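3-hydroxyadipyl-CoA dehydrogenase (PDB 3MOG) oxidises (3S)-3-hydroxyadipyl-CoA to 3-oxoadipyl-CoA with NAD+ as electron acceptor, a step of phenylacetate degradation, and works as a homotrimer. Local coordinates at residues 137-142 with 159-164; 85-90 with 167-172; 332-337 with 357-362; 352-357 with 370-375. One frame throughout, in Å; residues are numbered along the deposited sequence. Where two conformers were deposited one is given.

Interaction 1: residues 137-142 with 159-164; sequences RVAGLH and LATAAE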
# COMPACT_ATOMS: atom_id res chain seq x y z
N ARG C 137 11.88 -22.45 -25.11
CA ARG C 137 10.90 -23.52 -25.25
C ARG C 137 10.22 -23.83 -23.92
O ARG C 137 9.51 -24.82 -23.79
CB ARG C 137 11.48 -24.79 -25.92
CG ARG C 137 12.87 -25.23 -25.46
CD ARG C 137 12.86 -25.78 -24.05
NE ARG C 137 14.19 -25.94 -23.49
CZ ARG C 137 14.85 -27.09 -23.45
NH1 ARG C 137 14.30 -28.20 -23.94
NH2 ARG C 137 16.07 -27.13 -22.92
N VAL C 138 10.47 -22.98 -22.93
CA VAL C 138 9.73 -23.01 -21.67
C VAL C 138 8.51 -22.10 -21.80
O VAL C 138 8.60 -21.01 -22.36
CB VAL C 138 10.61 -22.58 -20.48
CG1 VAL C 138 9.93 -22.90 -19.16
CG2 VAL C 138 11.97 -23.26 -20.53
N ALA C 139 7.37 -22.57 -21.30
CA ALA C 139 6.10 -21.86 -21.39
C ALA C 139 5.14 -22.42 -20.35
O ALA C 139 5.41 -23.44 -19.75
CB ALA C 139 5.49 -22.02 -22.79
N GLY C 140 4.03 -21.73 -20.13
CA GLY C 140 3.00 -22.24 -19.23
C GLY C 140 1.90 -22.87 -20.05
O GLY C 140 1.54 -22.35 -21.10
N LEU C 141 1.39 -24.00 -19.59
CA LEU C 141 0.24 -24.62 -20.21
C LEU C 141 -0.73 -24.90 -19.07
O LEU C 141 -0.66 -25.94 -18.41
CB LEU C 141 0.66 -25.89 -20.97
CG LEU C 141 -0.19 -26.36 -22.16
CD1 LEU C 141 -0.21 -25.32 -23.25
CD2 LEU C 141 0.33 -27.68 -22.72
N HIS C 142 -1.61 -23.94 -18.83
CA HIS C 142 -2.40 -23.92 -17.61
C HIS C 142 -3.82 -24.44 -17.81
O HIS C 142 -4.66 -23.74 -18.36
CB HIS C 142 -2.42 -22.50 -17.04
CG HIS C 142 -3.21 -22.36 -15.79
ND1 HIS C 142 -4.10 -21.32 -15.58
CD2 HIS C 142 -3.27 -23.12 -14.67
CE1 HIS C 142 -4.66 -21.45 -14.39
NE2 HIS C 142 -4.17 -22.54 -13.82
N LEU C 159 9.21 -14.23 -20.37
CA LEU C 159 10.01 -13.24 -21.09
C LEU C 159 10.68 -13.81 -22.35
O LEU C 159 10.60 -13.20 -23.42
CB LEU C 159 11.08 -12.67 -20.15
CG LEU C 159 12.02 -11.57 -20.62
CD1 LEU C 159 11.25 -10.26 -20.81
CD2 LEU C 159 13.15 -11.43 -19.61
N ALA C 160 11.29 -14.99 -22.20
CA ALA C 160 12.08 -15.63 -23.25
C ALA C 160 11.27 -16.47 -24.24
O ALA C 160 11.79 -16.81 -25.31
CB ALA C 160 13.19 -16.48 -22.62
N THR C 161 10.03 -16.80 -23.88
CA THR C 161 9.20 -17.75 -24.65
C THR C 161 9.04 -17.35 -26.11
O THR C 161 8.48 -16.29 -26.41
CB THR C 161 7.78 -17.90 -24.04
OG1 THR C 161 7.87 -18.33 -22.68
CG2 THR C 161 6.93 -18.91 -24.83
N ALA C 162 9.51 -18.21 -27.01
CA ALA C 162 9.36 -18.01 -28.45
C ALA C 162 7.90 -18.05 -28.89
O ALA C 162 7.07 -18.73 -28.28
CB ALA C 162 10.19 -19.02 -29.23
N ALA C 163 7.61 -17.30 -29.96
CA ALA C 163 6.27 -17.23 -30.53
C ALA C 163 5.84 -18.50 -31.27
O ALA C 163 4.64 -18.82 -31.31
CB ALA C 163 6.13 -16.00 -31.45
N GLU C 164 6.80 -19.21 -31.89
CA GLU C 164 6.50 -20.49 -32.54
C GLU C 164 6.04 -21.53 -31.52
O GLU C 164 5.12 -22.32 -31.79
CB GLU C 164 7.70 -21.00 -33.36
CG GLU C 164 7.88 -20.28 -34.70
CD GLU C 164 8.57 -21.15 -35.74
OE1 GLU C 164 8.36 -22.38 -35.73
OE2 GLU C 164 9.30 -20.60 -36.59
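Thr161 reaches from the loop ahead of helix 163-175 to the start of strand 138-143, where its hydroxyl donates a hydrogen bond to a backbone carbonyl. OG1 lies 2.8 Å from Val138 O, in the plane of the carbonyl group, with a C=O...donor angle of 152°. The first torsion of Thr161 (chi1 -57°) sets both branches: OG1 stands beside the backbone N, while CG2 is anti to that nitrogen and turned over the strand. CG2 therefore approaches Val138 O at 3.6 Å and meets Ala139 CB at 4.0 Å, so that one beta-branched side chain offers a polar and an apolar arm to consecutive strand residues. The small methyl of Ala139 suits this place, since the same residue also packs on Leu169 of the helix. The hydroxyl does double duty: while donating to Val138 O it also takes the N-H of Gly158, and this pair of bonds fixes how it is turned. A valine here would keep much of the shape, but would probably leave Val138 O without this donor and the Gly158 N-H without its acceptor.

The adjoining Leu159 and Ala160 pack on Arg273 of the second subunit. Past the start of the strand, Thr161 touches Val166 in the first turn of helix 163-175. Strand 138-143 itself lies inside the sheet, Ala139 bonding Leu116 and Thr118 of strand 115-118 and Gly140 bonding Val156 of antiparallel strand 152-157, the side Val138 O faces and where the threonine hydroxyl appears to stand in for a further strand partner.

Interaction 2: residues 85-90 with 167-172; sequences ADLVIE and EQLCEL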
# COMPACT_ATOMS: atom_id res chain seq x y z
N ALA C 85 10.28 -37.59 -25.13
CA ALA C 85 9.12 -36.68 -25.18
C ALA C 85 9.37 -35.42 -25.99
O ALA C 85 10.43 -34.79 -25.87
CB ALA C 85 8.68 -36.31 -23.78
N ASP C 86 8.40 -35.05 -26.82
CA ASP C 86 8.39 -33.78 -27.55
C ASP C 86 7.81 -32.64 -26.71
O ASP C 86 8.03 -31.47 -27.01
CB ASP C 86 7.54 -33.91 -28.81
CG ASP C 86 8.01 -35.03 -29.71
OD1 ASP C 86 9.23 -35.12 -29.97
OD2 ASP C 86 7.14 -35.81 -30.15
N LEU C 87 7.04 -33.02 -25.68
CA LEU C 87 6.39 -32.08 -24.78
C LEU C 87 6.38 -32.67 -23.38
O LEU C 87 5.99 -33.82 -23.18
CB LEU C 87 4.95 -31.75 -25.23
CG LEU C 87 4.08 -30.97 -24.22
CD1 LEU C 87 4.62 -29.57 -23.95
CD2 LEU C 87 2.63 -30.88 -24.63
N VAL C 88 6.82 -31.86 -22.43
CA VAL C 88 6.69 -32.18 -21.03
C VAL C 88 5.73 -31.18 -20.40
O VAL C 88 5.88 -29.96 -20.59
CB VAL C 88 8.05 -32.12 -20.30
CG1 VAL C 88 7.86 -32.48 -18.84
CG2 VAL C 88 9.04 -33.07 -20.94
N ILE C 89 4.75 -31.70 -19.68
CA ILE C 89 3.84 -30.87 -18.90
C ILE C 89 4.02 -31.19 -17.42
O ILE C 89 3.65 -32.27 -16.96
CB ILE C 89 2.37 -31.07 -19.32
CG1 ILE C 89 2.20 -30.83 -20.82
CG2 ILE C 89 1.44 -30.14 -18.53
CD1 ILE C 89 0.86 -31.31 -21.35
N GLU C 90 4.59 -30.25 -16.69
CA GLU C 90 4.90 -30.40 -15.27
C GLU C 90 3.72 -29.97 -14.41
O GLU C 90 3.21 -28.87 -14.57
CB GLU C 90 6.15 -29.56 -14.93
CG GLU C 90 6.63 -29.65 -13.50
CD GLU C 90 5.81 -28.81 -12.53
OE1 GLU C 90 5.50 -27.63 -12.85
OE2 GLU C 90 5.47 -29.34 -11.46
N GLU C 167 2.43 -20.88 -30.71
CA GLU C 167 1.59 -21.35 -31.82
C GLU C 167 1.45 -22.86 -31.81
O GLU C 167 0.36 -23.39 -32.03
CB GLU C 167 2.20 -20.94 -33.17
CG GLU C 167 2.18 -19.45 -33.48
CD GLU C 167 0.79 -18.86 -33.53
OE1 GLU C 167 -0.14 -19.50 -34.07
OE2 GLU C 167 0.63 -17.72 -33.03
N GLN C 168 2.57 -23.55 -31.56
CA GLN C 168 2.60 -25.00 -31.42
C GLN C 168 1.67 -25.44 -30.28
O GLN C 168 0.81 -26.31 -30.48
CB GLN C 168 4.03 -25.49 -31.17
CG GLN C 168 4.91 -25.60 -32.42
CD GLN C 168 6.30 -26.15 -32.11
OE1 GLN C 168 7.30 -25.44 -32.19
NE2 GLN C 168 6.36 -27.43 -31.74
N LEU C 169 1.83 -24.81 -29.12
CA LEU C 169 0.98 -25.14 -27.95
C LEU C 169 -0.50 -24.86 -28.15
O LEU C 169 -1.33 -25.67 -27.73
CB LEU C 169 1.50 -24.47 -26.67
CG LEU C 169 2.89 -24.98 -26.26
CD1 LEU C 169 3.38 -24.26 -25.01
CD2 LEU C 169 2.87 -26.51 -26.07
N CYS C 170 -0.82 -23.74 -28.81
CA CYS C 170 -2.21 -23.41 -29.17
C CYS C 170 -2.81 -24.45 -30.12
O CYS C 170 -3.91 -24.96 -29.87
CB CYS C 170 -2.33 -22.00 -29.78
SG CYS C 170 -2.08 -20.65 -28.59
N GLU C 171 -2.09 -24.74 -31.20
CA GLU C 171 -2.53 -25.74 -32.17
C GLU C 171 -2.74 -27.11 -31.53
O GLU C 171 -3.74 -27.79 -31.81
CB GLU C 171 -1.54 -25.87 -33.34
CG GLU C 171 -2.09 -26.71 -34.48
CD GLU C 171 -1.27 -26.64 -35.75
OE1 GLU C 171 -0.02 -26.72 -35.67
OE2 GLU C 171 -1.88 -26.52 -36.84
N LEU C 172 -1.83 -27.50 -30.65
CA LEU C 172 -1.92 -28.79 -29.98
C LEU C 172 -3.14 -28.90 -29.05
O LEU C 172 -3.86 -29.92 -29.09
CB LEU C 172 -0.61 -29.10 -29.26
CG LEU C 172 -0.55 -30.40 -28.44
CD1 LEU C 172 -0.47 -31.63 -29.35
CD2 LEU C 172 0.65 -30.34 -27.54
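This is a purely apolar helix-on-sheet contact, buried in the NAD-binding domain, in which Leu87 of the parallel strand 87-90 meets Leu169 and Leu172 of helix 163-175. Leu87 divides its two methyls between them: CD1 comes within 4.1 Å of Leu169 CD2, and CD2 packs more closely, at 3.6 Å, on Leu172 CD2. The two helix residues are three positions apart, so both face the sheet from successive turns, and the Leu87 side chain crosses each of them at a slant. With CG anti to the backbone N (chi1 169°), Leu87 extends its branch point outward and, with Leu169 reaching from the helix, the two side chains fill the 9.4 Å between their CA atoms.

Leucine suits all three places because its forked end can touch two neighbours across such a gap without bringing polar atoms inside. Leu115 of the next strand packs on both Leu87 and Leu169, and Leu172 also meets His29. On the other face of strand 87-90, Val88 points the opposite way and packs on Leu106 of helix 96-109. A central parallel sheet with helices on its two faces is the three-layer architecture of a Rossmann-type dinucleotide-binding domain.

Interaction 3: residues 332-337 with 357-362; sequences ALAIRL and AAVNPD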
# COMPACT_ATOMS: atom_id res chain seq x y z
N ALA C 332 -29.27 9.84 -0.44
CA ALA C 332 -28.69 11.05 -1.04
C ALA C 332 -29.61 11.61 -2.12
O ALA C 332 -29.78 12.83 -2.21
CB ALA C 332 -27.30 10.79 -1.60
N LEU C 333 -30.19 10.73 -2.93
CA LEU C 333 -31.12 11.15 -3.98
C LEU C 333 -32.39 11.74 -3.38
O LEU C 333 -32.87 12.78 -3.83
CB LEU C 333 -31.44 9.99 -4.94
CG LEU C 333 -30.25 9.48 -5.77
CD1 LEU C 333 -30.59 8.21 -6.52
CD2 LEU C 333 -29.73 10.55 -6.73
N ALA C 334 -32.91 11.08 -2.34
CA ALA C 334 -34.17 11.46 -1.72
C ALA C 334 -34.12 12.85 -1.09
O ALA C 334 -35.09 13.61 -1.19
CB ALA C 334 -34.65 10.41 -0.70
N ILE C 335 -33.00 13.21 -0.47
CA ILE C 335 -32.89 14.56 0.08
C ILE C 335 -32.56 15.60 -1.00
O ILE C 335 -32.98 16.75 -0.89
CB ILE C 335 -31.97 14.64 1.33
CG1 ILE C 335 -30.50 14.79 0.95
CG2 ILE C 335 -32.23 13.44 2.28
CD1 ILE C 335 -29.68 15.52 1.98
N ARG C 336 -31.85 15.20 -2.04
CA ARG C 336 -31.56 16.11 -3.15
C ARG C 336 -32.82 16.48 -3.92
O ARG C 336 -33.01 17.62 -4.34
CB ARG C 336 -30.52 15.53 -4.11
CG ARG C 336 -29.16 16.19 -4.01
CD ARG C 336 -28.18 15.60 -4.99
NE ARG C 336 -28.72 15.58 -6.34
CZ ARG C 336 -28.39 14.69 -7.27
NH1 ARG C 336 -27.52 13.73 -7.00
NH2 ARG C 336 -28.94 14.77 -8.48
N LEU C 337 -33.69 15.49 -4.08
CA LEU C 337 -34.87 15.65 -4.91
C LEU C 337 -36.16 15.90 -4.11
O LEU C 337 -37.21 16.13 -4.72
CB LEU C 337 -35.03 14.43 -5.85
CG LEU C 337 -33.86 14.16 -6.82
CD1 LEU C 337 -33.90 12.74 -7.37
CD2 LEU C 337 -33.81 15.19 -7.96
N ALA C 357 -34.75 4.65 0.67
CA ALA C 357 -34.21 5.70 1.52
C ALA C 357 -34.90 5.63 2.88
O ALA C 357 -36.11 5.44 2.95
CB ALA C 357 -34.42 7.04 0.88
N ALA C 358 -34.11 5.75 3.95
CA ALA C 358 -34.63 5.80 5.33
C ALA C 358 -35.80 6.76 5.49
O ALA C 358 -36.74 6.47 6.22
CB ALA C 358 -33.51 6.18 6.30
N VAL C 359 -35.73 7.88 4.76
CA VAL C 359 -36.74 8.95 4.74
C VAL C 359 -38.05 8.58 4.00
O VAL C 359 -39.03 9.34 4.07
CB VAL C 359 -36.11 10.27 4.17
CG1 VAL C 359 -36.21 10.35 2.65
CG2 VAL C 359 -36.71 11.51 4.81
N ASN C 360 -38.08 7.44 3.30
CA ASN C 360 -39.31 6.97 2.66
C ASN C 360 -40.36 6.61 3.69
O ASN C 360 -40.05 5.94 4.69
CB ASN C 360 -39.09 5.73 1.79
CG ASN C 360 -38.42 6.04 0.46
OD1 ASN C 360 -37.87 7.12 0.26
ND2 ASN C 360 -38.46 5.07 -0.45
N PRO C 361 -41.61 7.06 3.47
CA PRO C 361 -42.74 6.45 4.14
C PRO C 361 -42.94 5.08 3.53
O PRO C 361 -42.81 4.92 2.31
CB PRO C 361 -43.92 7.37 3.78
CG PRO C 361 -43.30 8.64 3.26
CD PRO C 361 -42.01 8.22 2.64
N ASP C 362 -43.26 4.11 4.38
CA ASP C 362 -43.39 2.70 3.97
C ASP C 362 -44.42 2.48 2.86
O ASP C 362 -44.39 1.46 2.17
CB ASP C 362 -43.69 1.81 5.18
CG ASP C 362 -42.54 1.77 6.20
OD1 ASP C 362 -41.81 2.77 6.33
OD2 ASP C 362 -42.37 0.74 6.89
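Ala334, on helix 330-337, presses its CB against two methyls of the loop that follows strand 351-356. Ala357 CB and Val359 CG1 each lie 3.7 Å from Ala334 CB. With 4.2 Å between Ala357 CB and Val359 CG1, the three carbons form a nearly even triangle. Alanine fits on the helix side because its short side chain lets the backbones draw close: the CA atoms of Ala334 and Ala357 are only 6.6 Å apart. Val359 closes the outer side of the contact. Its CG1 occupies the crowded position between the backbone N and the carbonyl carbon (chi1 88°), and this rotation brings that methyl to the helix.

The loop can offer residues two apart to one methyl because it folds back on itself. Ala357 to Asn360 form a type I turn, closed by a bond of 2.8 Å from Asn360 N to Ala357 O. Further out, the Val359 N-H is held by the side-chain oxygen of Gln331, one turn earlier on the same helix. Asn360 ND2 bonds Val341 O, and Ala357 makes a backbone bond to the same Val341, on whose side chain Ala334 also rests. Ala332 and Ile335 of the helix pack on Leu468 and Ser471 of the third subunit.

After the turn, Pro361 takes the N-cap position of helix 362-373. The contact thus joins the helix linking parallel strands 320-324 and 341-345 to a strand-to-helix loop next to it, an arrangement of alternating strands and helices that belongs to the reduced Rossmann-fold domain.

Interaction 4: residues 352-357 with 370-375; sequences VTIAAA and YYLQQQ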
# COMPACT_ATOMS: atom_id res chain seq x y z
N VAL C 352 -34.03 -9.40 -8.12
CA VAL C 352 -33.76 -7.97 -8.15
C VAL C 352 -33.52 -7.52 -6.69
O VAL C 352 -34.27 -7.91 -5.79
CB VAL C 352 -35.00 -7.27 -8.76
CG1 VAL C 352 -35.23 -5.90 -8.20
CG2 VAL C 352 -34.92 -7.24 -10.27
N THR C 353 -32.46 -6.73 -6.43
CA THR C 353 -32.35 -6.11 -5.10
C THR C 353 -32.73 -4.63 -5.10
O THR C 353 -32.60 -3.93 -6.10
CB THR C 353 -31.00 -6.38 -4.33
OG1 THR C 353 -29.92 -5.61 -4.88
CG2 THR C 353 -30.63 -7.84 -4.33
N ILE C 354 -33.26 -4.17 -3.96
CA ILE C 354 -33.72 -2.79 -3.82
C ILE C 354 -33.32 -2.22 -2.46
O ILE C 354 -33.04 -2.97 -1.53
CB ILE C 354 -35.28 -2.63 -3.98
CG1 ILE C 354 -36.03 -3.22 -2.77
CG2 ILE C 354 -35.79 -3.24 -5.30
CD1 ILE C 354 -37.39 -2.60 -2.54
N ALA C 355 -33.26 -0.90 -2.37
CA ALA C 355 -33.04 -0.25 -1.09
C ALA C 355 -33.89 0.98 -1.08
O ALA C 355 -33.95 1.72 -2.08
CB ALA C 355 -31.56 0.12 -0.88
N ALA C 356 -34.58 1.18 0.04
CA ALA C 356 -35.41 2.36 0.25
C ALA C 356 -34.60 3.37 1.01
O ALA C 356 -33.82 3.00 1.90
CB ALA C 356 -36.63 1.98 1.06
N ALA C 357 -34.75 4.65 0.67
CA ALA C 357 -34.21 5.70 1.52
C ALA C 357 -34.90 5.63 2.88
O ALA C 357 -36.11 5.44 2.95
CB ALA C 357 -34.42 7.04 0.88
N TYR C 370 -44.61 -3.29 -5.20
CA TYR C 370 -45.77 -3.79 -5.94
C TYR C 370 -45.50 -3.76 -7.44
O TYR C 370 -45.63 -4.78 -8.11
CB TYR C 370 -47.06 -3.00 -5.60
CG TYR C 370 -48.26 -3.43 -6.44
CD1 TYR C 370 -49.03 -4.55 -6.08
CD2 TYR C 370 -48.62 -2.73 -7.59
CE1 TYR C 370 -50.13 -4.96 -6.85
CE2 TYR C 370 -49.71 -3.13 -8.38
CZ TYR C 370 -50.46 -4.24 -8.00
OH TYR C 370 -51.53 -4.63 -8.78
N TYR C 371 -45.13 -2.59 -7.95
CA TYR C 371 -44.83 -2.40 -9.37
C TYR C 371 -43.87 -3.45 -9.91
O TYR C 371 -44.08 -3.99 -11.01
CB TYR C 371 -44.26 -1.00 -9.62
CG TYR C 371 -43.74 -0.82 -11.03
CD1 TYR C 371 -42.36 -0.75 -11.28
CD2 TYR C 371 -44.62 -0.74 -12.11
CE1 TYR C 371 -41.87 -0.60 -12.58
CE2 TYR C 371 -44.14 -0.59 -13.41
CZ TYR C 371 -42.77 -0.51 -13.64
OH TYR C 371 -42.31 -0.36 -14.92
N LEU C 372 -42.82 -3.74 -9.14
CA LEU C 372 -41.79 -4.68 -9.55
C LEU C 372 -42.30 -6.11 -9.59
O LEU C 372 -42.01 -6.84 -10.55
CB LEU C 372 -40.57 -4.57 -8.63
CG LEU C 372 -39.74 -3.29 -8.76
CD1 LEU C 372 -38.72 -3.19 -7.63
CD2 LEU C 372 -39.06 -3.24 -10.11
N GLN C 373 -43.05 -6.49 -8.56
CA GLN C 373 -43.62 -7.84 -8.42
C GLN C 373 -44.56 -8.16 -9.56
O GLN C 373 -44.60 -9.29 -10.05
CB GLN C 373 -44.36 -7.97 -7.09
CG GLN C 373 -43.46 -8.18 -5.88
CD GLN C 373 -44.23 -8.08 -4.57
OE1 GLN C 373 -45.30 -7.48 -4.50
NE2 GLN C 373 -43.67 -8.66 -3.51
N GLN C 374 -45.30 -7.15 -10.01
CA GLN C 374 -46.24 -7.29 -11.12
C GLN C 374 -45.54 -7.42 -12.48
O GLN C 374 -46.19 -7.58 -13.51
CB GLN C 374 -47.23 -6.11 -11.12
CG GLN C 374 -48.67 -6.50 -11.49
CD GLN C 374 -49.29 -7.55 -10.56
OE1 GLN C 374 -49.17 -7.46 -9.33
NE2 GLN C 374 -49.96 -8.54 -11.14
N GLN C 375 -44.20 -7.38 -12.46
CA GLN C 375 -43.39 -7.55 -13.67
C GLN C 375 -42.61 -8.86 -13.65
O GLN C 375 -41.75 -9.08 -14.50
CB GLN C 375 -42.44 -6.36 -13.86
CG GLN C 375 -43.14 -5.03 -14.02
CD GLN C 375 -42.28 -4.00 -14.71
OE1 GLN C 375 -41.10 -3.82 -14.38
NE2 GLN C 375 -42.87 -3.30 -15.68
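Leu372 of helix 362-373 points its CD1 methyl at a pair of branched residues on strand 351-356. The closer partner is Ile354, whose CG2 lies 3.7 Å from Leu372 CD1. The other is Val352, with CG1 at 4.5 Å from the same methyl, at the margin of contact. Val352 CG1 and Ile354 CG2 touch each other at 4.0 Å, so CD1 faces two adjoining methyls, one from each residue.

Ile354 and Leu372 lie alongside one another and run past in opposite directions, the strand residue reaching out from the sheet and the helix residue reaching in. The torsions select which branch meets which. In Ile354, chi1 of 72° places CG1 between the backbone N and the carbonyl carbon and leaves CG2 beside the nitrogen, facing the leucine. In Leu372, CG is anti to the carbonyl carbon (chi1 -70°), and the side chain then extends toward the sheet, bridging an 8.8 Å separation between the CA atoms of Val352 and Leu372. Beta-branched residues suit the strand, where they offer a broad apolar surface close to the backbone; leucine, branched one carbon further out, suits the helix, where its methyls come at the end of the side chain.

Leu372 also packs on Ile344 and Val379, from the strands flanking 351-356, and Ile354 on Val342 and Val379, so the contact belongs to a continuous apolar layer. Next to it, Gln373 bonds the backbone of Glu296 and Val298. Strand 351-356, helix 362-373 and the parallel strand 378-381 form a beta-alpha-beta unit, and this is the packing of its crossover helix on its first strand.

The four contacts form two pairs on opposite sides of the chain's centre. Interactions 1 and 2 share helix 163-175 and one sheet, with centres 10 Å apart; they join directly where Ala139 CB meets Leu169 CD1 at 3.8 Å and where Leu141 CD2 meets Ile89 CD1 at 3.9 Å. In sequence, interaction 1 is nested within the loop closed by interaction 2. Interactions 3 and 4 overlap at Ala357 and have centres 15 Å apart. Between the pairs the nearest atoms are still about 31 Å apart, those of interactions 1 and 4. The first pair builds the NAD-binding domain, the second the reduced Rossmann-fold domain.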